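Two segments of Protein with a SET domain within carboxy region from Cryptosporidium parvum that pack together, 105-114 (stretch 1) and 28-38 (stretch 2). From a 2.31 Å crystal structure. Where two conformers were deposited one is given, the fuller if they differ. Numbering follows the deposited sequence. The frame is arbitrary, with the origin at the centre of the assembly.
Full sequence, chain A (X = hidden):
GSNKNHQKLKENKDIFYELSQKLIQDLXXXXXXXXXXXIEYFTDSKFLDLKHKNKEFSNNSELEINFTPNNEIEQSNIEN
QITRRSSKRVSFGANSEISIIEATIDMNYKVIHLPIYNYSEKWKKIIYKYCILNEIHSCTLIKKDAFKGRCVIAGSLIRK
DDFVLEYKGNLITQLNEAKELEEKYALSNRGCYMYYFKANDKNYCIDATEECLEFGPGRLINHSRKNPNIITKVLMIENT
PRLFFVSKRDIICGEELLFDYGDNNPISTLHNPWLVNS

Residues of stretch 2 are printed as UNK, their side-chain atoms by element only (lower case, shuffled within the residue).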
# COMPACT_ATOMS: atom_id res chain seq x y z
N ILE A 105 12.13 -11.38 1.88
CA ILE A 105 11.79 -10.32 2.82
C ILE A 105 12.68 -10.38 4.04
O ILE A 105 12.86 -11.47 4.62
CB ILE A 105 10.33 -10.49 3.27
CG1 ILE A 105 9.42 -10.16 2.09
CG2 ILE A 105 10.03 -9.58 4.47
CD1 ILE A 105 8.10 -10.84 2.14
N ASP A 106 13.26 -9.24 4.42
CA ASP A 106 14.07 -9.14 5.64
C ASP A 106 13.10 -8.89 6.75
O ASP A 106 12.49 -7.82 6.81
CB ASP A 106 15.04 -7.97 5.54
CG ASP A 106 15.94 -7.84 6.77
OD1 ASP A 106 17.19 -7.81 6.57
OD2 ASP A 106 15.40 -7.76 7.91
N MET A 107 12.98 -9.88 7.64
CA MET A 107 12.02 -9.83 8.75
C MET A 107 12.45 -8.91 9.89
O MET A 107 11.63 -8.57 10.75
CB MET A 107 11.77 -11.25 9.27
CG MET A 107 10.42 -11.85 8.87
SD MET A 107 10.22 -12.34 7.15
CE MET A 107 10.47 -14.09 7.25
N ASN A 108 13.71 -8.49 9.90
CA ASN A 108 14.19 -7.60 10.95
C ASN A 108 13.77 -6.17 10.62
O ASN A 108 13.26 -5.45 11.49
CB ASN A 108 15.71 -7.73 11.16
CG ASN A 108 16.14 -9.17 11.44
OD1 ASN A 108 15.60 -9.82 12.34
ND2 ASN A 108 17.08 -9.68 10.65
N TYR A 109 13.90 -5.77 9.36
CA TYR A 109 13.57 -4.41 8.96
C TYR A 109 12.23 -4.24 8.23
O TYR A 109 11.80 -3.11 8.00
CB TYR A 109 14.73 -3.84 8.13
CG TYR A 109 16.00 -3.68 8.95
CD1 TYR A 109 16.20 -2.55 9.71
CD2 TYR A 109 16.97 -4.68 8.98
CE1 TYR A 109 17.33 -2.40 10.49
CE2 TYR A 109 18.11 -4.54 9.75
CZ TYR A 109 18.28 -3.39 10.51
OH TYR A 109 19.40 -3.21 11.28
N LYS A 110 11.57 -5.34 7.89
CA LYS A 110 10.29 -5.36 7.17
C LYS A 110 10.40 -4.67 5.80
O LYS A 110 9.67 -3.73 5.49
CB LYS A 110 9.16 -4.75 8.02
CG LYS A 110 9.07 -5.30 9.45
CD LYS A 110 7.98 -6.35 9.63
CE LYS A 110 7.28 -6.23 10.99
NZ LYS A 110 6.46 -4.97 11.09
N VAL A 111 11.37 -5.14 5.01
CA VAL A 111 11.59 -4.64 3.68
C VAL A 111 11.62 -5.79 2.73
O VAL A 111 11.97 -6.91 3.10
CB VAL A 111 12.91 -3.87 3.50
CG1 VAL A 111 12.85 -2.54 4.22
CG2 VAL A 111 14.10 -4.69 3.99
N ILE A 112 11.26 -5.49 1.49
CA ILE A 112 11.38 -6.43 0.41
C ILE A 112 12.81 -6.30 -0.08
O ILE A 112 13.17 -5.30 -0.71
CB ILE A 112 10.37 -6.17 -0.70
CG1 ILE A 112 8.96 -6.25 -0.16
CG2 ILE A 112 10.52 -7.21 -1.81
CD1 ILE A 112 7.91 -5.99 -1.24
N HIS A 113 13.62 -7.31 0.24
CA HIS A 113 15.06 -7.30 0.03
C HIS A 113 15.44 -7.71 -1.39
O HIS A 113 16.39 -7.17 -1.93
CB HIS A 113 15.70 -8.24 1.05
CG HIS A 113 17.16 -8.46 0.85
ND1 HIS A 113 18.10 -7.47 1.05
CD2 HIS A 113 17.85 -9.57 0.49
CE1 HIS A 113 19.30 -7.95 0.80
NE2 HIS A 113 19.18 -9.22 0.45
N LEU A 114 14.73 -8.69 -1.97
CA LEU A 114 15.03 -9.15 -3.33
C LEU A 114 14.00 -8.63 -4.33
O LEU A 114 12.86 -8.47 -3.98
CB LEU A 114 15.02 -10.67 -3.41
CG LEU A 114 16.11 -11.46 -2.68
CD1 LEU A 114 15.82 -12.96 -2.75
CD2 LEU A 114 17.48 -11.15 -3.28
N UNK A 28 13.32 5.94 9.59
CA UNK A 28 14.47 5.86 10.50
C UNK A 28 14.85 4.44 10.88
O UNK A 28 16.04 4.13 11.01
c UNK A 28 14.59 10.21 10.52
o UNK A 28 14.30 12.31 11.62
c UNK A 28 14.22 6.63 11.81
c UNK A 28 13.94 8.90 12.87
c UNK A 28 14.27 10.94 11.66
c UNK A 28 14.58 8.82 10.56
c UNK A 28 14.24 8.14 11.73
c UNK A 28 13.95 10.29 12.83
N UNK A 29 13.86 3.58 11.08
CA UNK A 29 14.09 2.19 11.48
C UNK A 29 14.72 1.35 10.38
O UNK A 29 15.32 0.32 10.66
c UNK A 29 12.79 1.55 11.95
o UNK A 29 12.56 1.86 13.31
N UNK A 30 14.59 1.78 9.13
CA UNK A 30 15.14 1.05 7.98
C UNK A 30 16.49 1.62 7.48
O UNK A 30 17.13 1.02 6.61
c UNK A 30 12.86 0.24 7.16
c UNK A 30 11.70 0.58 6.23
c UNK A 30 14.12 1.06 6.85
c UNK A 30 10.50 -0.34 6.47
n UNK A 30 9.45 -0.19 5.42
N UNK A 31 16.91 2.76 8.03
CA UNK A 31 18.17 3.40 7.60
C UNK A 31 19.39 2.47 7.69
O UNK A 31 20.13 2.36 6.71
c UNK A 31 18.41 4.77 8.30
c UNK A 31 17.62 7.24 8.14
c UNK A 31 19.84 5.27 8.07
c UNK A 31 17.39 5.79 7.77
N UNK A 32 19.59 1.79 8.84
CA UNK A 32 20.73 0.87 8.93
C UNK A 32 20.74 -0.19 7.81
O UNK A 32 21.81 -0.53 7.29
c UNK A 32 18.71 1.66 10.01
c UNK A 32 19.61 1.09 11.05
c UNK A 32 20.52 0.19 10.29
N UNK A 33 19.56 -0.68 7.44
CA UNK A 33 19.45 -1.61 6.32
C UNK A 33 19.74 -0.92 4.98
O UNK A 33 20.44 -1.48 4.15
c UNK A 33 18.13 -4.38 4.82
c UNK A 33 17.88 -5.03 3.62
c UNK A 33 18.08 -2.32 6.30
o UNK A 33 17.03 -4.96 1.38
c UNK A 33 16.94 -3.01 2.73
c UNK A 33 17.29 -4.33 2.58
c UNK A 33 17.79 -3.04 5.00
c UNK A 33 17.19 -2.37 3.93
N UNK A 34 19.22 0.29 4.76
CA UNK A 34 19.54 1.04 3.52
C UNK A 34 21.04 1.31 3.40
O UNK A 34 21.63 1.16 2.33
c UNK A 34 16.68 1.18 2.56
c UNK A 34 14.47 1.87 3.19
c UNK A 34 17.24 2.19 3.33
c UNK A 34 15.30 1.01 2.50
c UNK A 34 15.02 2.89 3.95
c UNK A 34 16.39 3.05 4.01
c UNK A 34 18.75 2.36 3.42
N UNK A 35 21.66 1.70 4.50
CA UNK A 35 23.08 2.04 4.48
C UNK A 35 23.95 0.82 4.23
O UNK A 35 24.82 0.85 3.38
c UNK A 35 23.57 5.07 6.88
c UNK A 35 23.50 2.79 5.75
o UNK A 35 23.40 6.32 6.83
o UNK A 35 23.96 4.46 7.90
c UNK A 35 23.26 4.29 5.61
N UNK A 36 23.69 -0.27 4.94
CA UNK A 36 24.38 -1.54 4.67
C UNK A 36 24.27 -1.99 3.22
O UNK A 36 25.21 -2.57 2.70
n UNK A 36 22.94 -3.83 8.14
c UNK A 36 23.88 -2.66 5.57
c UNK A 36 24.75 -2.87 6.79
n UNK A 36 23.35 -4.70 10.26
n UNK A 36 21.27 -3.88 9.71
c UNK A 36 24.29 -4.05 7.62
c UNK A 36 22.53 -4.14 9.37
N UNK A 37 23.14 -1.73 2.57
CA UNK A 37 22.92 -2.19 1.19
C UNK A 37 23.15 -1.15 0.10
O UNK A 37 22.79 -1.38 -1.05
n UNK A 37 20.92 -4.37 2.80
o UNK A 37 21.93 -5.15 0.96
c UNK A 37 21.48 -4.21 1.61
c UNK A 37 21.53 -2.80 1.06
N UNK A 38 23.75 -0.01 0.45
CA UNK A 38 23.99 1.08 -0.49
C UNK A 38 22.75 1.61 -1.19
O UNK A 38 22.82 2.04 -2.34
O HOH W 1 7.50 -2.35 6.06

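Position 28 carries one carbon, then a six-carbon ring bearing one oxygen. It touches nothing on stretch 1. A phenol ring means Tyr-28.

Position 29 has one carbon and one oxygen. The side chain stays clear of stretch 1, but the backbone O lies 3.1 Å from CD1 of Tyr-109, at the edge of that ring. This is Ser-29.

Position 30 has four carbons in a row ending in nitrogen. One of the chain's carbons lies 3.4 Å from O of Tyr-109, and another lies 3.9 Å from CG1 of Val-111. This is Lys-30, and the two carbons are CE and CD. A water accepts from NZ of Lys-30 at 3.0 Å and donates to O of Lys-110, 2.6 Å from the water oxygen.

Position 31 has four carbons, forked at the first, with one arm two carbons long. It makes no contact with stretch 1. This is Ile-31.

Position 32 has three carbons closing a ring onto the backbone N, which leaves that N no hydrogen to donate. CB lies 3.7 Å from OH of Tyr-109. It is Pro-32. The helix is kinked here.

Position 33 has one carbon and a six-carbon ring bearing oxygen. CB sits over the face of the Tyr-109 ring, 3.6 Å from CG of Tyr-109. The oxygen is 2.7 Å from ND1 of His-113. This is Tyr-33, and its OH and that ND1 form a hydrogen bond in which either could be the donor.

Position 34 has one carbon and a plain six-carbon ring. It makes no contact within 4.5 Å. This is Phe-34.

Position 35 has three carbons, the third carrying two oxygens. It is out of reach of stretch 1. This is Glu-35.

Position 36 has three carbons, a nitrogen, then a carbon carrying two more nitrogens. A terminal nitrogen lies 2.5 Å from OH of Tyr-109. This is Arg-36. Its NH2 gives that OH a short but weak hydrogen bond, with a poor angle of 118°.

Position 37 has two carbons, the second carrying one oxygen and one nitrogen. The oxygen lies 3.8 Å from CE1 of His-113. This is Asn-37. Its ND2 donates to the backbone O of Tyr-33 at 3.2 Å.

Position 38 has no side chain. Its phi is positive, which favours glycine. This is Gly-38.

The contact centres on two tyrosines. Tyr-109 lies against the helix. The Tyr-33 ring receives CG2 of Val-111 over a face, 3.5 Å from CZ of Tyr-33. Asp-106 OD2 accepts from N of Tyr-109 at 2.9 Å, bracing the turn that presents this ring.

Stretch 2 28-38: YSKIPYFERNG
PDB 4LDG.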